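Local structure of phosphoethanolamine N-methyltransferase 1 (Haemonchus contortus, 4KRG) at residues Asp48-Leu53 with Gly69-Val74; Arg336-Lys341 with Val350-Asn355; Asn58-Asp63 with Trp149-Gly154. The protein probably transfers a methyl group from S-adenosylmethionine to phosphoethanolamine on the nematode route to phosphocholine. All coordinates share one frame; numbering follows the deposited sequence.

Overall arrangement
Interactions 1 and 3 belong to the methyltransferase unit that binds S-adenosylhomocysteine and phosphoethanolamine, with centres 15 Å apart. They touch where T72 OG1 lies 2.7 Å from D63 OD2, a probable hydrogen bond between helix 70-78 and strand 60-64. Interaction 1 holds the ligand-binding residues R70 and F71, and the F71 side chain comes within about 9 Å of the bound phosphoethanolamine. Interaction 3 joins strand 60-64 to the turn entering strand 154-161. Interaction 2 packs a helix on a strand farther along the chain: its centre is 24 Å from that of interaction 1 and 30 Å from that of interaction 3, and it touches neither.

Interaction 1 (Asp48-Leu53 with Gly69-Val74); sequences DILSSL and GRFTTV. With SAH (S-adenosyl-L-homocysteine), chain D.
F71 meets both I49 and L50, and its ring lies between those two residues on one side and the carboxylate of S-adenosylhomocysteine on the other. CB of F71 points toward segment 48-53, and CG turns anti to the carbonyl carbon (chi1 -69°), which brings one long side of the ring to the helix. CD1 meets the branch point of L50, with CG of L50 at 3.7 Å and in the ring plane, an edge contact. CE1 stands 3.7 Å from I49 CB, approached obliquely, while CZ lies a little farther from the same CB. At CE2, para to CD1, the ring changes partner: the ligand atom O is 3.4 Å away, again in the ring plane. L50 CD1 turns away from the ring and presses on V74 CB at 3.5 Å, tighter than usual for two carbons.

R70 takes the carboxylate itself. Its guanidinium donates from NE to OXT of the ligand (2.6 Å, N-H...O angle 134°) and from NH2 to O (3.2 Å, 136°), so both carboxylate oxygens are gripped, each through a distinctly bent bond. F71 CE2 sits 3.6 Å above the guanidinium plane, toward its rim. R70 NH1 forms a salt bridge with E42 of helix 38-50, and the F71 ring meets that of F126. R70 and F71 directly follow the glycine-rich loop G65-G69 after strand 60-64, the S-adenosylmethionine-binding element of Rossmann-like methyltransferases, which here holds the amino-acid end of the ligand.

The chemistry divides cleanly. Between the protein segments the contact is wholly apolar, 199 Å² of buried surface, whereas the charge of the ligand carboxylate is met by R70; the positive charge on R70 is probably shared between that carboxylate and E42.

Interaction 2 (Arg336-Lys341 with Val350-Asn355); sequences RTSLTK and VRFGWN
F352 and S338 form the body of this contact, and L339 closes its side. Of the 158 Å² buried between the segments, F352 contributes 78 Å², S338 47 Å² and L339 25 Å². The decisive geometry is a CH-pi contact: S338 CB stands 3.6 Å from the centroid of the F352 ring and only 16° off the ring normal, so the methylene sits over the face, slightly displaced toward CD1 and CE1. The backbone of the helix approaches the same ring, since S338 O is 3.7 Å from F352 CE2.

F352 gets there because its CB points from strand 350-354 toward the helix and CG lies beside the backbone N (chi1 -62°), which offers the ring broadside to S338. The hydroxyl of S338 also comes near the ring, with OG 3.6 Å from F352 CE1, but its hydrogen bond is to the carboxylate of E329. That bond would hold the rotation of the serine side chain and gives its buried hydroxyl a partner next to an aromatic surface. L339 is a looser neighbour: its CB is not aimed at the strand, yet its tip swings closer, bringing CD2 to 4.4 Å from F352 CB, at the base of the phenylalanine and not over its ring. The nearest pair of alpha carbons, those of L339 and F352, is 7.2 Å apart.

The contact packs the helix of a beta-alpha-beta unit, strand 324-329, helix 332-345, strand 350-354, onto its second strand. The two strands run parallel, with R351 and G353 bonded through their backbones to strand 324-329, the strand that carries E329. H315 of helix 314-321 also touches F352, and strand 208-218 pairs antiparallel with strand 350-354.

Interaction 3 (Asn58-Asp63 with Trp149-Gly154); sequences NKDVVD and WLRADG
D60 and R151 meet through a single long salt bridge, with OD2 of D60 3.6 Å from NH2 of R151. The carboxylate oxygen lies at the edge of the guanidinium, near its plane, but the two planes are turned 67° apart, and NH1 of R151 is farther still at 4.0 Å from OD2 of D60. This is not a two-pronged pairing of flat groups; one oxygen faces one end of the guanidinium.

Each charge has a stronger partner beyond the two segments. D60 OD2 also makes a salt bridge with R80 NH2, and R151 NH1 one with D123 OD2, an oxygen that accepts from the backbone N of D60 as well. D123 therefore links the arginine to the start of strand 60-64. R151 reaches this group of charges with its chain extended from CG to NE. Its backbone is set by a type II turn from R151 to G154, closed by G154 N donating to R151 O at 2.9 Å; D153 takes a positive phi (71°) in it.

In the fold, helix 136-149 passes through this turn into strand 154-161, and strand 122-126 runs between that strand and strand 60-64, parallel to both. The salt bridge thus lies across the N-terminal ends of these three parallel strands, in the Rossmann-like sheet of a methyltransferase domain.

Interaction 1 (Asp48-Leu53 with Gly69-Val74)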
# COMPACT_ATOMS: atom_id res chain seq x y z
N ASP A 48 6.56 -5.16 -12.45
CA ASP A 48 5.57 -4.51 -11.58
C ASP A 48 6.23 -3.47 -10.68
O ASP A 48 5.71 -2.38 -10.50
CB ASP A 48 4.88 -5.54 -10.68
CG ASP A 48 3.89 -6.42 -11.42
OD1 ASP A 48 3.48 -6.07 -12.54
OD2 ASP A 48 3.53 -7.46 -10.86
N ILE A 49 7.36 -3.84 -10.10
CA ILE A 49 8.06 -2.95 -9.19
C ILE A 49 8.77 -1.82 -9.94
O ILE A 49 8.60 -0.64 -9.62
CB ILE A 49 9.10 -3.73 -8.35
CG1 ILE A 49 8.41 -4.76 -7.45
CG2 ILE A 49 9.97 -2.77 -7.55
CD1 ILE A 49 7.43 -4.17 -6.44
N LEU A 50 9.55 -2.18 -10.96
CA LEU A 50 10.34 -1.19 -11.68
C LEU A 50 9.48 -0.17 -12.43
O LEU A 50 9.84 0.99 -12.54
CB LEU A 50 11.35 -1.87 -12.60
CG LEU A 50 12.50 -2.55 -11.85
CD1 LEU A 50 13.44 -3.22 -12.81
CD2 LEU A 50 13.25 -1.54 -11.00
N SER A 51 8.32 -0.60 -12.92
CA SER A 51 7.45 0.31 -13.64
C SER A 51 6.74 1.29 -12.70
O SER A 51 6.10 2.23 -13.15
CB SER A 51 6.42 -0.45 -14.47
OG SER A 51 5.33 -0.83 -13.65
N SER A 52 6.89 1.08 -11.39
CA SER A 52 6.25 1.97 -10.42
C SER A 52 7.19 3.09 -9.98
O SER A 52 6.78 4.03 -9.31
CB SER A 52 5.77 1.18 -9.20
OG SER A 52 6.85 0.87 -8.33
N LEU A 53 8.46 2.98 -10.36
CA LEU A 53 9.46 3.97 -9.96
C LEU A 53 9.47 5.21 -10.84
O LEU A 53 9.08 5.17 -12.00
CB LEU A 53 10.86 3.34 -9.96
CG LEU A 53 11.09 2.11 -9.08
CD1 LEU A 53 12.54 1.65 -9.20
CD2 LEU A 53 10.75 2.42 -7.64
N GLY A 69 21.05 -9.23 -7.62
CA GLY A 69 20.95 -7.97 -8.34
C GLY A 69 19.95 -7.89 -9.47
O GLY A 69 20.16 -7.11 -10.40
N ARG A 70 18.87 -8.65 -9.40
CA ARG A 70 17.91 -8.63 -10.51
C ARG A 70 17.29 -7.25 -10.76
O ARG A 70 16.93 -6.93 -11.88
CB ARG A 70 16.85 -9.73 -10.36
CG ARG A 70 16.06 -9.66 -9.09
CD ARG A 70 15.20 -10.90 -8.88
NE ARG A 70 14.26 -10.63 -7.81
CZ ARG A 70 12.99 -10.25 -7.97
NH1 ARG A 70 12.47 -10.11 -9.18
NH2 ARG A 70 12.26 -10.01 -6.91
N PHE A 71 17.19 -6.43 -9.73
CA PHE A 71 16.76 -5.05 -9.92
C PHE A 71 17.93 -4.15 -10.32
O PHE A 71 17.78 -3.28 -11.18
CB PHE A 71 16.09 -4.50 -8.65
CG PHE A 71 14.77 -5.13 -8.35
CD1 PHE A 71 13.65 -4.82 -9.12
CD2 PHE A 71 14.62 -6.02 -7.30
CE1 PHE A 71 12.42 -5.39 -8.84
CE2 PHE A 71 13.39 -6.59 -7.02
CZ PHE A 71 12.29 -6.27 -7.80
N THR A 72 19.07 -4.36 -9.68
CA THR A 72 20.28 -3.58 -9.97
C THR A 72 20.56 -3.58 -11.46
O THR A 72 20.87 -2.54 -12.04
CB THR A 72 21.50 -4.15 -9.22
OG1 THR A 72 21.37 -3.85 -7.82
CG2 THR A 72 22.79 -3.53 -9.73
N THR A 73 20.42 -4.75 -12.08
CA THR A 73 20.65 -4.92 -13.50
C THR A 73 19.87 -3.92 -14.35
O THR A 73 20.42 -3.30 -15.26
CB THR A 73 20.32 -6.36 -13.94
OG1 THR A 73 21.21 -7.27 -13.29
CG2 THR A 73 20.46 -6.50 -15.44
N VAL A 74 18.59 -3.74 -14.04
CA VAL A 74 17.74 -2.86 -14.82
C VAL A 74 17.83 -1.41 -14.34
O VAL A 74 17.74 -0.48 -15.14
CB VAL A 74 16.27 -3.35 -14.83
CG1 VAL A 74 15.41 -2.45 -15.71
CG2 VAL A 74 16.19 -4.79 -15.32
N SAH D . 15.88 -7.54 -2.97
CA SAH D . 16.26 -8.70 -3.79
CB SAH D . 16.52 -9.92 -2.84
CG SAH D . 15.34 -10.24 -1.92
SD SAH D . 15.67 -11.49 -0.64
C SAH D . 15.23 -9.01 -4.80
O SAH D . 14.05 -8.82 -4.54
OXT SAH D . 15.52 -9.72 -5.73
C5' SAH D . 16.58 -10.61 0.66
C4' SAH D . 17.87 -10.07 0.37
O4' SAH D . 18.20 -9.05 1.35
C3' SAH D . 18.92 -11.10 0.47
O3' SAH D . 19.88 -10.88 -0.54
C2' SAH D . 19.52 -10.88 1.77
O2' SAH D . 20.85 -11.32 1.80
C1' SAH D . 19.42 -9.41 1.93
N9 SAH D . 19.48 -8.94 3.36
C8 SAH D . 18.64 -9.26 4.35
N7 SAH D . 18.98 -8.51 5.41
C5 SAH D . 20.01 -7.72 5.09
C6 SAH D . 20.75 -6.76 5.79
N6 SAH D . 20.48 -6.45 7.10
N1 SAH D . 21.75 -6.13 5.14
C2 SAH D . 22.04 -6.40 3.87
N3 SAH D . 21.34 -7.32 3.17
C4 SAH D . 20.33 -7.98 3.75

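Interaction 2 (Arg336-Lys341 with Val350-Asn355)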
# COMPACT_ATOMS: atom_id res chain seq x y z
N ARG A 336 -5.98 -2.16 5.69
CA ARG A 336 -5.46 -3.47 6.08
C ARG A 336 -6.60 -4.51 6.11
O ARG A 336 -6.46 -5.61 5.57
CB ARG A 336 -4.71 -3.37 7.42
CG ARG A 336 -4.07 -4.67 7.98
CD ARG A 336 -5.12 -5.70 8.45
NE ARG A 336 -4.85 -6.39 9.70
CZ ARG A 336 -4.08 -7.47 9.81
NH1 ARG A 336 -3.44 -7.95 8.75
NH2 ARG A 336 -3.94 -8.04 10.99
N THR A 337 -7.72 -4.18 6.76
CA THR A 337 -8.83 -5.14 6.84
C THR A 337 -9.41 -5.47 5.47
O THR A 337 -9.96 -6.55 5.27
CB THR A 337 -9.97 -4.65 7.77
OG1 THR A 337 -10.68 -3.58 7.14
CG2 THR A 337 -9.41 -4.20 9.10
N SER A 338 -9.29 -4.55 4.52
CA SER A 338 -9.71 -4.85 3.16
C SER A 338 -8.76 -5.84 2.50
O SER A 338 -9.19 -6.70 1.73
CB SER A 338 -9.83 -3.58 2.31
OG SER A 338 -10.97 -2.84 2.69
N LEU A 339 -7.47 -5.73 2.80
CA LEU A 339 -6.50 -6.72 2.32
C LEU A 339 -6.76 -8.09 2.93
O LEU A 339 -6.64 -9.12 2.26
CB LEU A 339 -5.05 -6.27 2.58
CG LEU A 339 -4.52 -5.09 1.76
CD1 LEU A 339 -3.02 -4.93 1.93
CD2 LEU A 339 -4.86 -5.27 0.30
N THR A 340 -7.12 -8.12 4.20
CA THR A 340 -7.46 -9.37 4.86
C THR A 340 -8.64 -10.04 4.16
O THR A 340 -8.58 -11.22 3.82
CB THR A 340 -7.75 -9.14 6.34
OG1 THR A 340 -6.57 -8.62 6.96
CG2 THR A 340 -8.13 -10.45 7.02
N LYS A 341 -9.69 -9.27 3.91
CA LYS A 341 -10.84 -9.79 3.17
C LYS A 341 -10.43 -10.28 1.78
O LYS A 341 -10.84 -11.37 1.37
CB LYS A 341 -11.94 -8.73 3.07
CG LYS A 341 -13.19 -9.27 2.37
CD LYS A 341 -14.30 -8.24 2.20
CE LYS A 341 -15.46 -8.91 1.46
NZ LYS A 341 -16.69 -8.07 1.31
N VAL A 350 -10.84 -7.98 -7.75
CA VAL A 350 -10.98 -6.93 -6.74
C VAL A 350 -9.62 -6.51 -6.22
O VAL A 350 -8.83 -7.35 -5.79
CB VAL A 350 -11.86 -7.39 -5.55
CG1 VAL A 350 -11.96 -6.29 -4.51
CG2 VAL A 350 -13.25 -7.75 -6.02
N ARG A 351 -9.34 -5.21 -6.27
CA ARG A 351 -8.05 -4.67 -5.84
C ARG A 351 -8.27 -3.47 -4.93
O ARG A 351 -9.26 -2.76 -5.07
CB ARG A 351 -7.21 -4.25 -7.05
CG ARG A 351 -7.11 -5.27 -8.16
CD ARG A 351 -6.25 -6.44 -7.78
NE ARG A 351 -6.33 -7.52 -8.76
CZ ARG A 351 -5.51 -7.66 -9.80
NH1 ARG A 351 -4.53 -6.79 -10.01
NH2 ARG A 351 -5.68 -8.68 -10.63
N PHE A 352 -7.36 -3.25 -4.00
CA PHE A 352 -7.43 -2.10 -3.11
C PHE A 352 -6.11 -1.35 -3.15
O PHE A 352 -5.07 -1.92 -3.45
CB PHE A 352 -7.69 -2.53 -1.66
CG PHE A 352 -9.00 -3.24 -1.47
CD1 PHE A 352 -10.13 -2.54 -1.08
CD2 PHE A 352 -9.10 -4.61 -1.69
CE1 PHE A 352 -11.36 -3.20 -0.91
CE2 PHE A 352 -10.31 -5.27 -1.53
CZ PHE A 352 -11.44 -4.56 -1.14
N GLY A 353 -6.17 -0.06 -2.86
CA GLY A 353 -4.98 0.75 -2.70
C GLY A 353 -5.24 1.70 -1.56
O GLY A 353 -6.38 2.05 -1.28
N TRP A 354 -4.18 2.12 -0.89
CA TRP A 354 -4.30 3.19 0.08
C TRP A 354 -3.72 4.47 -0.52
O TRP A 354 -2.66 4.44 -1.16
CB TRP A 354 -3.57 2.86 1.39
CG TRP A 354 -3.56 4.02 2.35
CD1 TRP A 354 -4.47 4.29 3.32
CD2 TRP A 354 -2.60 5.09 2.39
NE1 TRP A 354 -4.14 5.45 3.97
CE2 TRP A 354 -3.00 5.96 3.42
CE3 TRP A 354 -1.45 5.38 1.65
CZ2 TRP A 354 -2.28 7.11 3.73
CZ3 TRP A 354 -0.74 6.53 1.97
CH2 TRP A 354 -1.16 7.38 3.00
N ASN A 355 -4.42 5.57 -0.32
CA ASN A 355 -3.89 6.89 -0.62
C ASN A 355 -4.28 7.85 0.50
O ASN A 355 -5.25 7.61 1.21
CB ASN A 355 -4.43 7.40 -1.96
CG ASN A 355 -4.19 6.43 -3.08
OD1 ASN A 355 -4.92 5.46 -3.24
ND2 ASN A 355 -3.15 6.68 -3.87

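Interaction 3 (Asn58-Asp63 with Trp149-Gly154)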
# COMPACT_ATOMS: atom_id res chain seq x y z
N ASN A 58 20.08 10.45 -14.94
CA ASN A 58 21.01 11.31 -14.21
C ASN A 58 20.98 11.18 -12.69
O ASN A 58 21.63 11.94 -11.97
CB ASN A 58 20.84 12.78 -14.60
CG ASN A 58 21.23 13.05 -16.03
OD1 ASN A 58 21.88 12.23 -16.67
ND2 ASN A 58 20.83 14.21 -16.53
N LYS A 59 20.24 10.20 -12.19
CA LYS A 59 20.07 10.05 -10.76
C LYS A 59 20.96 8.97 -10.16
O LYS A 59 21.34 8.01 -10.84
CB LYS A 59 18.58 9.81 -10.43
CG LYS A 59 17.73 11.04 -10.73
CD LYS A 59 16.23 10.79 -10.62
CE LYS A 59 15.45 12.04 -11.03
NZ LYS A 59 14.40 11.75 -12.04
N ASP A 60 21.32 9.15 -8.89
CA ASP A 60 22.09 8.17 -8.13
C ASP A 60 21.15 7.31 -7.27
O ASP A 60 20.31 7.84 -6.54
CB ASP A 60 23.12 8.88 -7.25
CG ASP A 60 24.09 9.74 -8.05
OD1 ASP A 60 24.34 9.42 -9.22
OD2 ASP A 60 24.60 10.75 -7.50
N VAL A 61 21.31 6.00 -7.35
CA VAL A 61 20.43 5.05 -6.68
C VAL A 61 21.23 4.13 -5.77
O VAL A 61 22.34 3.73 -6.10
CB VAL A 61 19.68 4.17 -7.71
CG1 VAL A 61 18.71 3.24 -7.02
CG2 VAL A 61 18.95 5.03 -8.73
N VAL A 62 20.68 3.81 -4.60
CA VAL A 62 21.27 2.78 -3.77
C VAL A 62 20.28 1.64 -3.62
O VAL A 62 19.15 1.85 -3.17
CB VAL A 62 21.77 3.30 -2.40
CG1 VAL A 62 20.66 3.97 -1.62
CG2 VAL A 62 22.39 2.17 -1.59
N ASP A 63 20.68 0.44 -4.04
CA ASP A 63 19.83 -0.74 -3.98
C ASP A 63 20.34 -1.60 -2.83
O ASP A 63 21.36 -2.27 -2.96
CB ASP A 63 19.87 -1.51 -5.31
CG ASP A 63 19.07 -2.80 -5.29
OD1 ASP A 63 18.34 -3.08 -4.30
OD2 ASP A 63 19.15 -3.55 -6.29
N TRP A 149 20.29 10.38 3.91
CA TRP A 149 20.99 10.17 2.65
C TRP A 149 20.29 10.77 1.45
O TRP A 149 20.93 11.12 0.46
CB TRP A 149 21.15 8.68 2.40
CG TRP A 149 21.87 7.97 3.48
CD1 TRP A 149 22.77 8.51 4.36
CD2 TRP A 149 21.78 6.58 3.79
NE1 TRP A 149 23.23 7.53 5.21
CE2 TRP A 149 22.64 6.34 4.88
CE3 TRP A 149 21.04 5.52 3.26
CZ2 TRP A 149 22.79 5.07 5.44
CZ3 TRP A 149 21.19 4.26 3.81
CH2 TRP A 149 22.06 4.05 4.90
N LEU A 150 18.97 10.87 1.52
CA LEU A 150 18.19 11.36 0.39
C LEU A 150 18.34 12.87 0.19
O LEU A 150 18.38 13.63 1.16
CB LEU A 150 16.71 11.01 0.57
CG LEU A 150 16.31 9.60 0.15
CD1 LEU A 150 14.88 9.31 0.56
CD2 LEU A 150 16.46 9.47 -1.35
N ARG A 151 18.43 13.28 -1.07
CA ARG A 151 18.28 14.69 -1.41
C ARG A 151 16.81 15.09 -1.31
O ARG A 151 15.93 14.24 -1.35
CB ARG A 151 18.82 14.96 -2.82
CG ARG A 151 20.32 15.07 -2.87
CD ARG A 151 20.86 15.09 -4.29
NE ARG A 151 22.22 14.57 -4.29
CZ ARG A 151 22.59 13.43 -4.88
NH1 ARG A 151 21.71 12.71 -5.54
NH2 ARG A 151 23.85 13.03 -4.81
N ALA A 152 16.54 16.39 -1.14
CA ALA A 152 15.16 16.88 -1.17
C ALA A 152 14.53 16.47 -2.50
O ALA A 152 15.23 16.41 -3.51
CB ALA A 152 15.14 18.38 -1.02
N ASP A 153 13.22 16.19 -2.48
CA ASP A 153 12.49 15.60 -3.62
C ASP A 153 12.82 14.13 -3.87
O ASP A 153 12.19 13.49 -4.72
CB ASP A 153 12.66 16.40 -4.92
CG ASP A 153 12.27 17.85 -4.79
OD1 ASP A 153 11.51 18.17 -3.86
OD2 ASP A 153 12.74 18.66 -5.62
N GLY A 154 13.80 13.59 -3.15
CA GLY A 154 14.21 12.21 -3.33
C GLY A 154 13.14 11.22 -2.93
O GLY A 154 12.19 11.56 -2.23